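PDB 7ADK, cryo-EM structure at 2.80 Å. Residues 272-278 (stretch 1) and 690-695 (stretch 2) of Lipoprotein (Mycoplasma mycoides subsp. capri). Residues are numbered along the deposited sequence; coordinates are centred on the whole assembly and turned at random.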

ATOM      1  N   LEU B 272      -8.118   5.591  10.758  1.00 61.14           N
ATOM      2  CA  LEU B 272      -8.738   5.656  12.090  1.00 61.14           C
ATOM      3  C   LEU B 272     -10.181   6.165  12.000  1.00 61.14           C
ATOM      4  O   LEU B 272     -10.400   7.296  11.590  1.00 61.14           O
ATOM      5  CB  LEU B 272      -7.955   6.625  12.993  1.00 61.14           C
ATOM      6  CG  LEU B 272      -6.455   6.357  13.132  1.00 61.14           C
ATOM      7  CD1 LEU B 272      -5.837   7.420  14.034  1.00 61.14           C
ATOM      8  CD2 LEU B 272      -6.180   4.960  13.664  1.00 61.14           C
ATOM      9  N   GLY B 273     -11.169   5.398  12.451  1.00 63.79           N
ATOM     10  CA  GLY B 273     -12.562   5.851  12.451  1.00 63.79           C
ATOM     11  C   GLY B 273     -12.905   6.920  13.500  1.00 63.79           C
ATOM     12  O   GLY B 273     -13.531   7.916  13.154  1.00 63.79           O
ATOM     13  N   ARG B 274     -12.527   6.723  14.771  1.00 68.40           N
ATOM     14  CA  ARG B 274     -12.995   7.497  15.942  1.00 68.40           C
ATOM     15  C   ARG B 274     -12.021   7.453  17.120  1.00 68.40           C
ATOM     16  O   ARG B 274     -11.131   6.613  17.153  1.00 68.40           O
ATOM     17  CB  ARG B 274     -14.411   7.045  16.388  1.00 68.40           C
ATOM     18  CG  ARG B 274     -14.472   5.665  17.066  1.00 68.40           C
ATOM     19  CD  ARG B 274     -15.744   5.466  17.881  1.00 68.40           C
ATOM     20  NE  ARG B 274     -15.790   4.165  18.584  1.00 68.40           N
ATOM     21  CZ  ARG B 274     -16.768   3.730  19.363  1.00 68.40           C
ATOM     22  NH1 ARG B 274     -16.677   2.617  20.016  1.00 68.40           N
ATOM     23  NH2 ARG B 274     -17.892   4.347  19.513  1.00 68.40           N
ATOM     24  N   ASN B 275     -12.227   8.310  18.115  1.00 70.64           N
ATOM     25  CA  ASN B 275     -11.295   8.504  19.230  1.00 70.64           C
ATOM     26  C   ASN B 275     -11.128   7.263  20.125  1.00 70.64           C
ATOM     27  O   ASN B 275     -10.040   6.950  20.588  1.00 70.64           O
ATOM     28  CB  ASN B 275     -11.763   9.736  20.016  1.00 70.64           C
ATOM     29  CG  ASN B 275     -10.651  10.319  20.859  1.00 70.64           C
ATOM     30  OD1 ASN B 275     -10.230   9.776  21.866  1.00 70.64           O
ATOM     31  ND2 ASN B 275     -10.145  11.467  20.489  1.00 70.64           N
ATOM     32  N   GLU B 276     -12.189   6.499  20.337  1.00 70.73           N
ATOM     33  CA  GLU B 276     -12.127   5.269  21.138  1.00 70.73           C
ATOM     34  C   GLU B 276     -11.348   4.147  20.430  1.00 70.73           C
ATOM     35  O   GLU B 276     -10.972   3.166  21.051  1.00 70.73           O
ATOM     36  CB  GLU B 276     -13.524   4.790  21.551  1.00 70.73           C
ATOM     37  CG  GLU B 276     -14.499   5.864  22.061  1.00 70.73           C
ATOM     38  CD  GLU B 276     -13.930   6.867  23.089  1.00 70.73           C
ATOM     39  OE1 GLU B 276     -13.144   6.501  23.989  1.00 70.73           O
ATOM     40  OE2 GLU B 276     -14.295   8.060  23.016  1.00 70.73           O
ATOM     41  N   LYS B 277     -11.083   4.289  19.120  1.00 67.16           N
ATOM     42  CA  LYS B 277     -10.244   3.373  18.330  1.00 67.16           C
ATOM     43  C   LYS B 277      -8.793   3.822  18.319  1.00 67.16           C
ATOM     44  O   LYS B 277      -7.906   3.007  18.478  1.00 67.16           O
ATOM     45  CB  LYS B 277     -10.728   3.261  16.880  1.00 67.16           C
ATOM     46  CG  LYS B 277     -12.172   2.800  16.731  1.00 67.16           C
ATOM     47  CD  LYS B 277     -12.657   2.679  15.270  1.00 67.16           C
ATOM     48  CE  LYS B 277     -12.446   1.309  14.609  1.00 67.16           C
ATOM     49  NZ  LYS B 277     -13.567   0.363  14.862  1.00 67.16           N
ATOM     50  N   ALA B 278      -8.503   5.097  18.154  1.00 66.27           N
ATOM     51  CA  ALA B 278      -7.154   5.632  18.247  1.00 66.27           C
ATOM     52  C   ALA B 278      -7.234   7.079  18.697  1.00 66.27           C
ATOM     53  O   ALA B 278      -8.219   7.746  18.442  1.00 66.27           O
ATOM     54  CB  ALA B 278      -6.454   5.488  16.911  1.00 66.27           C
ATOM     55  N   GLU B 690     -22.034   5.936  11.510  1.00 74.47           N
ATOM     56  CA  GLU B 690     -21.390   4.904  10.691  1.00 74.47           C
ATOM     57  C   GLU B 690     -19.902   4.749  11.038  1.00 74.47           C
ATOM     58  O   GLU B 690     -19.430   3.643  11.290  1.00 74.47           O
ATOM     59  CB  GLU B 690     -21.625   5.261   9.211  1.00 74.47           C
ATOM     60  CG  GLU B 690     -21.621   4.056   8.265  1.00 74.47           C
ATOM     61  CD  GLU B 690     -22.582   4.285   7.084  1.00 74.47           C
ATOM     62  OE1 GLU B 690     -23.468   3.433   6.834  1.00 74.47           O
ATOM     63  OE2 GLU B 690     -22.488   5.335   6.409  1.00 74.47           O
ATOM     64  N   THR B 691     -19.174   5.863  11.126  1.00 72.88           N
ATOM     65  CA  THR B 691     -17.769   5.910  11.578  1.00 72.88           C
ATOM     66  C   THR B 691     -17.618   5.956  13.098  1.00 72.88           C
ATOM     67  O   THR B 691     -16.543   5.665  13.613  1.00 72.88           O
ATOM     68  CB  THR B 691     -17.031   7.116  10.970  1.00 72.88           C
ATOM     69  OG1 THR B 691     -17.679   8.319  11.320  1.00 72.88           O
ATOM     70  CG2 THR B 691     -16.950   7.060   9.445  1.00 72.88           C
ATOM     71  N   GLY B 692     -18.672   6.314  13.833  1.00 72.97           N
ATOM     72  CA  GLY B 692     -18.661   6.552  15.279  1.00 72.97           C
ATOM     73  C   GLY B 692     -18.861   5.327  16.169  1.00 72.97           C
ATOM     74  O   GLY B 692     -19.177   5.494  17.340  1.00 72.97           O
ATOM     75  N   LYS B 693     -18.676   4.112  15.651  1.00 72.41           N
ATOM     76  CA  LYS B 693     -18.916   2.822  16.323  1.00 72.41           C
ATOM     77  C   LYS B 693     -17.757   1.836  16.109  1.00 72.41           C
ATOM     78  O   LYS B 693     -16.905   2.025  15.240  1.00 72.41           O
ATOM     79  CB  LYS B 693     -20.239   2.229  15.805  1.00 72.41           C
ATOM     80  CG  LYS B 693     -21.505   3.054  16.100  1.00 72.41           C
ATOM     81  CD  LYS B 693     -21.861   3.209  17.584  1.00 72.41           C
ATOM     82  CE  LYS B 693     -22.297   1.891  18.238  1.00 72.41           C
ATOM     83  NZ  LYS B 693     -22.050   1.916  19.690  1.00 72.41           N
ATOM     84  N   GLY B 694     -17.713   0.769  16.898  1.00 67.27           N
ATOM     85  CA  GLY B 694     -16.996  -0.455  16.557  1.00 67.27           C
ATOM     86  C   GLY B 694     -17.807  -1.361  15.625  1.00 67.27           C
ATOM     87  O   GLY B 694     -18.757  -0.933  14.971  1.00 67.27           O
ATOM     88  N   ASN B 695     -17.427  -2.630  15.567  1.00 65.95           N
ATOM     89  CA  ASN B 695     -18.231  -3.699  14.982  1.00 65.95           C
ATOM     90  C   ASN B 695     -18.472  -4.797  16.026  1.00 65.95           C
ATOM     91  O   ASN B 695     -18.232  -4.589  17.214  1.00 65.95           O
ATOM     92  CB  ASN B 695     -17.608  -4.147  13.642  1.00 65.95           C
ATOM     93  CG  ASN B 695     -17.620  -3.076  12.565  1.00 65.95           C
ATOM     94  OD1 ASN B 695     -16.656  -2.882  11.853  1.00 65.95           O
ATOM     95  ND2 ASN B 695     -18.678  -2.317  12.380  1.00 65.95           N
TER

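Two segments far apart in one chain meet here over a small area, about 270 Å² counting both sides. In stretch 2 a helix that begins earlier runs through Thr-691, and Gly-692 is the first residue to leave helical torsions. Stretch 1 turns at Arg-274, whose O accepts hydrogen bonds from Lys-277 N at 3.0 Å and Ala-278 N at 3.2 Å. The backbones come nearest where Gly-273 faces Thr-691, CA to CA 5.3 Å, and the spacing widens to 8.0 Å between the CA atoms of Lys-277 and Gly-694. At the tight end an ideal CB on Gly-273 would point toward stretch 2 and come to 3.4 Å from Thr-691 O, a close fit but not a clash.

Arg-274 does most of the reaching. With chi1 in p and the rest of the chain extended, its guanidinium lies along the backbone beyond the helix. Arg-274 NH2 donates to Gly-692 O at 2.8 Å, a weak hydrogen bond because the N-H...O angle is 128°. Lys-693 CA and Gly-694 N lie over one face of the group.

Lys-277 also points toward stretch 2, but its NZ stays 3.7 Å from Lys-693 O, too long for a hydrogen bond, and is satisfied elsewhere in the structure. Lys-693 directs its CB away; Lys-277 NZ and Lys-693 NZ are 9.9 Å apart. Side chain reads backbone.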